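Local coordinates for nodulation protein S (Bradyrhizobium sp., PDB 3OFK) that probably methylates a nitrogen of the Nod factor precursor, using S-adenosylmethionine as methyl donor, during synthesis of the lipochitooligosaccharide signal, at residues 162-173 with 193-202. Sequence-based numbering, arbitrary orientation.
Sequences RWGHVAGAETVI and ADEDCLLARF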
ATOM      1  N   ARG A 162     -18.652  -1.792   1.192  1.00 59.85           N
ATOM      2  CA  ARG A 162     -19.463  -0.979   0.293  1.00 62.19           C
ATOM      3  C   ARG A 162     -18.831  -0.948  -1.098  1.00 60.75           C
ATOM      4  O   ARG A 162     -19.540  -0.866  -2.102  1.00 62.03           O
ATOM      5  CB  ARG A 162     -19.629   0.446   0.847  1.00 64.26           C
ATOM      6  CG  ARG A 162     -20.985   1.069   0.555  1.00 68.71           C
ATOM      7  CD  ARG A 162     -21.195   2.418   1.259  1.00 74.56           C
ATOM      8  NE  ARG A 162     -20.029   3.315   1.214  1.00 76.68           N
ATOM      9  CZ  ARG A 162     -19.187   3.541   2.229  1.00 78.76           C
ATOM     10  NH1 ARG A 162     -19.348   2.944   3.411  1.00 78.33           N
ATOM     11  NH2 ARG A 162     -18.163   4.375   2.064  1.00 77.67           N
ATOM     12  N   TRP A 163     -17.500  -1.037  -1.162  1.00 57.43           N
ATOM     13  CA  TRP A 163     -16.809  -1.086  -2.450  1.00 56.37           C
ATOM     14  C   TRP A 163     -16.823  -2.469  -3.120  1.00 55.21           C
ATOM     15  O   TRP A 163     -16.213  -2.640  -4.168  1.00 55.05           O
ATOM     16  CB  TRP A 163     -15.357  -0.608  -2.317  1.00 54.53           C
ATOM     17  CG  TRP A 163     -15.198   0.864  -2.051  1.00 56.13           C
ATOM     18  CD1 TRP A 163     -16.133   1.858  -2.228  1.00 60.85           C
ATOM     19  CD2 TRP A 163     -14.006   1.511  -1.606  1.00 55.01           C
ATOM     20  NE1 TRP A 163     -15.585   3.079  -1.892  1.00 61.61           N
ATOM     21  CE2 TRP A 163     -14.281   2.889  -1.513  1.00 57.00           C
ATOM     22  CE3 TRP A 163     -12.727   1.047  -1.252  1.00 54.87           C
ATOM     23  CZ2 TRP A 163     -13.332   3.812  -1.079  1.00 57.06           C
ATOM     24  CZ3 TRP A 163     -11.786   1.966  -0.826  1.00 52.63           C
ATOM     25  CH2 TRP A 163     -12.097   3.337  -0.738  1.00 54.68           C
ATOM     26  N   GLY A 164     -17.504  -3.441  -2.519  1.00 55.13           N
ATOM     27  CA  GLY A 164     -17.555  -4.801  -3.047  1.00 54.93           C
ATOM     28  C   GLY A 164     -16.434  -5.716  -2.578  1.00 52.50           C
ATOM     29  O   GLY A 164     -16.363  -6.870  -2.999  1.00 52.79           O
ATOM     30  N   HIS A 165     -15.551  -5.220  -1.714  1.00 50.52           N
ATOM     31  CA  HIS A 165     -14.424  -6.031  -1.246  1.00 48.28           C
ATOM     32  C   HIS A 165     -14.765  -6.745   0.047  1.00 48.21           C
ATOM     33  O   HIS A 165     -15.865  -6.589   0.593  1.00 50.99           O
ATOM     34  CB  HIS A 165     -13.151  -5.185  -1.128  1.00 46.45           C
ATOM     35  CG  HIS A 165     -12.824  -4.422  -2.376  1.00 48.40           C
ATOM     36  ND1 HIS A 165     -12.646  -5.031  -3.602  1.00 47.88           N
ATOM     37  CD2 HIS A 165     -12.660  -3.092  -2.587  1.00 53.00           C
ATOM     38  CE1 HIS A 165     -12.397  -4.108  -4.515  1.00 54.07           C
ATOM     39  NE2 HIS A 165     -12.386  -2.925  -3.923  1.00 54.17           N
ATOM     40  N   VAL A 166     -13.851  -7.585   0.523  1.00 46.56           N
ATOM     41  CA  VAL A 166     -14.164  -8.458   1.664  1.00 46.52           C
ATOM     42  C   VAL A 166     -13.828  -7.835   3.042  1.00 45.67           C
ATOM     43  O   VAL A 166     -14.604  -7.976   4.007  1.00 46.52           O
ATOM     44  CB  VAL A 166     -13.487  -9.868   1.523  1.00 46.87           C
ATOM     45  CG1 VAL A 166     -13.830 -10.731   2.733  1.00 46.26           C
ATOM     46  CG2 VAL A 166     -13.941 -10.573   0.247  1.00 46.99           C
ATOM     47  N   ALA A 167     -12.671  -7.181   3.147  1.00 43.55           N
ATOM     48  CA  ALA A 167     -12.283  -6.573   4.397  1.00 42.69           C
ATOM     49  C   ALA A 167     -11.266  -5.445   4.193  1.00 41.20           C
ATOM     50  O   ALA A 167     -10.575  -5.396   3.168  1.00 40.81           O
ATOM     51  CB  ALA A 167     -11.747  -7.631   5.349  1.00 42.20           C
ATOM     52  N   GLY A 168     -11.190  -4.557   5.188  1.00 41.32           N
ATOM     53  CA  GLY A 168     -10.314  -3.393   5.164  1.00 40.81           C
ATOM     54  C   GLY A 168      -9.449  -3.287   6.415  1.00 41.20           C
ATOM     55  O   GLY A 168      -8.975  -4.314   6.937  1.00 41.57           O
ATOM     56  N   ALA A 169      -9.269  -2.053   6.902  1.00 41.19           N
ATOM     57  CA  ALA A 169      -8.257  -1.731   7.915  1.00 40.41           C
ATOM     58  C   ALA A 169      -8.339  -2.602   9.164  1.00 41.14           C
ATOM     59  O   ALA A 169      -7.342  -3.228   9.562  1.00 39.16           O
ATOM     60  CB  ALA A 169      -8.333  -0.232   8.293  1.00 41.08           C
ATOM     61  N   GLU A 170      -9.524  -2.666   9.760  1.00 42.14           N
ATOM     62  CA  GLU A 170      -9.646  -3.220  11.106  1.00 44.39           C
ATOM     63  C   GLU A 170      -9.354  -4.714  11.065  1.00 44.24           C
ATOM     64  O   GLU A 170      -8.624  -5.240  11.911  1.00 44.94           O
ATOM     65  CB  GLU A 170     -11.024  -2.951  11.730  1.00 46.12           C
ATOM     66  CG  GLU A 170     -11.383  -1.477  11.884  1.00 47.50           C
ATOM     67  CD  GLU A 170     -12.129  -0.919  10.673  1.00 46.97           C
ATOM     68  OE1 GLU A 170     -11.727  -1.252   9.540  1.00 50.50           O
ATOM     69  OE2 GLU A 170     -13.116  -0.166  10.856  1.00 47.92           O
ATOM     70  N   THR A 171      -9.883  -5.367  10.036  1.00 43.97           N
ATOM     71  CA  THR A 171      -9.682  -6.781   9.840  1.00 43.77           C
ATOM     72  C   THR A 171      -8.214  -7.130   9.615  1.00 43.41           C
ATOM     73  O   THR A 171      -7.679  -8.031  10.279  1.00 42.53           O
ATOM     74  CB  THR A 171     -10.631  -7.313   8.727  1.00 44.77           C
ATOM     75  OG1 THR A 171     -11.989  -7.173   9.184  1.00 44.23           O
ATOM     76  CG2 THR A 171     -10.371  -8.754   8.461  1.00 43.33           C
ATOM     77  N   VAL A 172      -7.552  -6.408   8.709  1.00 41.36           N
ATOM     78  CA  VAL A 172      -6.135  -6.640   8.469  1.00 40.96           C
ATOM     79  C   VAL A 172      -5.262  -6.320   9.693  1.00 42.18           C
ATOM     80  O   VAL A 172      -4.365  -7.090  10.029  1.00 43.26           O
ATOM     81  CB  VAL A 172      -5.642  -5.880   7.241  1.00 38.90           C
ATOM     82  CG1 VAL A 172      -4.137  -5.997   7.111  1.00 37.12           C
ATOM     83  CG2 VAL A 172      -6.344  -6.402   5.967  1.00 39.71           C
ATOM     84  N   ILE A 173      -5.526  -5.203  10.369  1.00 43.15           N
ATOM     85  CA  ILE A 173      -4.775  -4.850  11.578  1.00 44.25           C
ATOM     86  C   ILE A 173      -4.822  -6.010  12.566  1.00 45.81           C
ATOM     87  O   ILE A 173      -3.803  -6.364  13.175  1.00 46.28           O
ATOM     88  CB  ILE A 173      -5.295  -3.523  12.201  1.00 45.91           C
ATOM     89  CG1 ILE A 173      -4.824  -2.320  11.363  1.00 44.09           C
ATOM     90  CG2 ILE A 173      -4.800  -3.351  13.625  1.00 46.79           C
ATOM     91  CD1 ILE A 173      -5.480  -1.025  11.713  1.00 46.53           C
ATOM     92  N   ALA A 193     -17.929   9.400   3.794  1.00 74.16           N
ATOM     93  CA  ALA A 193     -17.773   8.089   4.405  1.00 71.71           C
ATOM     94  C   ALA A 193     -16.688   7.270   3.682  1.00 67.75           C
ATOM     95  O   ALA A 193     -15.938   6.535   4.333  1.00 65.79           O
ATOM     96  CB  ALA A 193     -19.118   7.349   4.417  1.00 73.01           C
ATOM     97  N   ASP A 194     -16.592   7.418   2.351  1.00 67.47           N
ATOM     98  CA  ASP A 194     -15.528   6.771   1.523  1.00 64.58           C
ATOM     99  C   ASP A 194     -14.095   7.201   1.868  1.00 61.54           C
ATOM    100  O   ASP A 194     -13.128   6.530   1.485  1.00 59.06           O
ATOM    101  CB  ASP A 194     -15.723   7.104   0.024  1.00 66.44           C
ATOM    102  CG  ASP A 194     -16.814   6.272  -0.658  1.00 70.52           C
ATOM    103  OD1 ASP A 194     -16.867   6.330  -1.915  1.00 78.17           O
ATOM    104  OD2 ASP A 194     -17.613   5.590   0.030  1.00 71.90           O
ATOM    105  N   GLU A 195     -13.958   8.357   2.513  1.00 62.48           N
ATOM    106  CA  GLU A 195     -12.652   8.914   2.862  1.00 60.67           C
ATOM    107  C   GLU A 195     -12.442   8.772   4.353  1.00 60.41           C
ATOM    108  O   GLU A 195     -12.608   9.730   5.126  1.00 62.57           O
ATOM    109  CB  GLU A 195     -12.514  10.372   2.373  1.00 62.93           C
ATOM    110  CG  GLU A 195     -12.298  10.438   0.861  1.00 60.40           C
ATOM    111  CD  GLU A 195     -12.393  11.823   0.241  1.00 64.56           C
ATOM    112  OE1 GLU A 195     -12.580  12.853   0.947  1.00 60.14           O
ATOM    113  OE2 GLU A 195     -12.285  11.874  -0.996  1.00 63.06           O
ATOM    114  N   ASP A 196     -12.111   7.544   4.752  1.00 58.03           N
ATOM    115  CA  ASP A 196     -11.936   7.233   6.166  1.00 58.16           C
ATOM    116  C   ASP A 196     -11.027   6.054   6.339  1.00 54.88           C
ATOM    117  O   ASP A 196     -11.453   4.904   6.221  1.00 54.71           O
ATOM    118  CB  ASP A 196     -13.271   6.963   6.845  1.00 60.40           C
ATOM    119  CG  ASP A 196     -13.129   6.703   8.342  1.00 60.14           C
ATOM    120  OD1 ASP A 196     -12.040   6.922   8.931  1.00 56.14           O
ATOM    121  OD2 ASP A 196     -14.130   6.278   8.943  1.00 71.37           O
ATOM    122  N   CYS A 197      -9.784   6.377   6.670  1.00 53.75           N
ATOM    123  CA  CYS A 197      -8.653   5.497   6.542  1.00 51.18           C
ATOM    124  C   CYS A 197      -8.042   5.263   7.900  1.00 50.47           C
ATOM    125  O   CYS A 197      -8.011   6.159   8.738  1.00 52.18           O
ATOM    126  CB  CYS A 197      -7.613   6.186   5.664  1.00 50.63           C
ATOM    127  SG  CYS A 197      -6.124   5.255   5.450  1.00 56.10           S
ATOM    128  N   LEU A 198      -7.543   4.058   8.105  1.00 48.42           N
ATOM    129  CA  LEU A 198      -6.798   3.719   9.313  1.00 48.70           C
ATOM    130  C   LEU A 198      -5.413   3.347   8.850  1.00 46.75           C
ATOM    131  O   LEU A 198      -5.281   2.596   7.898  1.00 44.59           O
ATOM    132  CB  LEU A 198      -7.440   2.525  10.029  1.00 49.13           C
ATOM    133  CG  LEU A 198      -7.140   2.293  11.511  1.00 49.55           C
ATOM    134  CD1 LEU A 198      -7.308   3.567  12.360  1.00 50.91           C
ATOM    135  CD2 LEU A 198      -8.072   1.203  12.007  1.00 51.60           C
ATOM    136  N   LEU A 199      -4.395   3.929   9.480  1.00 47.07           N
ATOM    137  CA  LEU A 199      -3.022   3.554   9.234  1.00 46.27           C
ATOM    138  C   LEU A 199      -2.439   3.085  10.537  1.00 46.52           C
ATOM    139  O   LEU A 199      -2.771   3.618  11.605  1.00 49.26           O
ATOM    140  CB  LEU A 199      -2.190   4.742   8.716  1.00 47.02           C
ATOM    141  CG  LEU A 199      -2.789   5.642   7.634  1.00 50.75           C
ATOM    142  CD1 LEU A 199      -1.736   6.610   7.047  1.00 57.84           C
ATOM    143  CD2 LEU A 199      -3.340   4.773   6.555  1.00 59.74           C
ATOM    144  N   ALA A 200      -1.569   2.091  10.445  1.00 44.94           N
ATOM    145  CA  ALA A 200      -0.851   1.559  11.595  1.00 45.16           C
ATOM    146  C   ALA A 200       0.563   1.158  11.165  1.00 44.39           C
ATOM    147  O   ALA A 200       0.784   0.621  10.068  1.00 42.79           O
ATOM    148  CB  ALA A 200      -1.596   0.356  12.192  1.00 44.53           C
ATOM    149  N   ARG A 201       1.508   1.432  12.050  1.00 46.18           N
ATOM    150  CA  ARG A 201       2.890   1.079  11.866  1.00 46.87           C
ATOM    151  C   ARG A 201       3.175  -0.088  12.791  1.00 47.27           C
ATOM    152  O   ARG A 201       2.963   0.003  14.010  1.00 48.96           O
ATOM    153  CB  ARG A 201       3.778   2.283  12.185  1.00 47.70           C
ATOM    154  CG  ARG A 201       5.280   2.060  11.987  1.00 51.87           C
ATOM    155  CD  ARG A 201       6.021   3.356  12.279  1.00 58.88           C
ATOM    156  NE  ARG A 201       7.467   3.279  12.045  1.00 62.05           N
ATOM    157  CZ  ARG A 201       8.415   3.273  12.989  1.00 67.14           C
ATOM    158  NH1 ARG A 201       8.103   3.343  14.288  1.00 67.79           N
ATOM    159  NH2 ARG A 201       9.703   3.206  12.627  1.00 66.41           N
ATOM    160  N   PHE A 202       3.657  -1.180  12.204  1.00 46.89           N
ATOM    161  CA  PHE A 202       3.978  -2.398  12.959  1.00 48.20           C
ATOM    162  C   PHE A 202       5.484  -2.648  13.002  1.00 50.38           C
ATOM    163  O   PHE A 202       6.208  -2.285  12.070  1.00 49.66           O
ATOM    164  CB  PHE A 202       3.264  -3.592  12.333  1.00 46.07           C
ATOM    165  CG  PHE A 202       1.763  -3.527  12.445  1.00 44.64           C
ATOM    166  CD1 PHE A 202       1.086  -4.242  13.443  1.00 38.77           C
ATOM    167  CD2 PHE A 202       1.019  -2.793  11.541  1.00 45.05           C
ATOM    168  CE1 PHE A 202      -0.275  -4.185  13.550  1.00 41.11           C
ATOM    169  CE2 PHE A 202      -0.373  -2.753  11.639  1.00 45.73           C
ATOM    170  CZ  PHE A 202      -1.016  -3.460  12.646  1.00 44.28           C
TER
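Helix 169-173 runs almost along strand 196-202, their axes 18° apart and 9.1 Å at closest approach, with Ala169 lying over Leu198 and Ile173 near Ala200. This is helix-on-sheet packing in the Rossmann-like fold of SAM-dependent methyltransferases: the strand is the antiparallel one beside strand 148-155, and the helix covers one face of the sheet. Gly164 closes the preceding helix in a Schellman motif, and the chain then loops round to Gly168, the N-cap of the next helix.

Along the strand, Leu198, Ala200 and Phe202 point toward the helix. Ala169 CB presses on Leu198 CB at 3.4 Å, tighter than usual for two carbons. Ile173 crosses Leu198 at about a right angle; CG1 lies anti to the carbonyl carbon (chi1 -75°), and the extended branch sets CD1 against Leu198 CD2 and, more loosely, Ala200 CB. Phe152 of strand 148-155 also packs on Ile173. Beside them, Glu170 brings only CG near Leu198, its OE1 bonding to Asp157 N.

Before the strand, Asp194 divides its carboxylate between two donors. OD2 pairs with Arg162 NH2 in a salt bridge, guanidinium and carboxylate nearly coplanar; the 2.4 Å between Arg162 NH2 and Asp194 OD2 is implausibly short, so the exact length is doubtful. OD1 meets the indole edge-on, in the ring plane, in a long, weak bond from Trp163 NE1 (3.5 Å), the two planes 82° apart. An alanine here would remove both acceptors, which would probably leave the Arg162 guanidinium without its charge partner and the indole N-H without this weak tether. At the far end of the contact, Ile173 CG2 sits at the edge of the Phe202 ring, 3.9 Å from CZ.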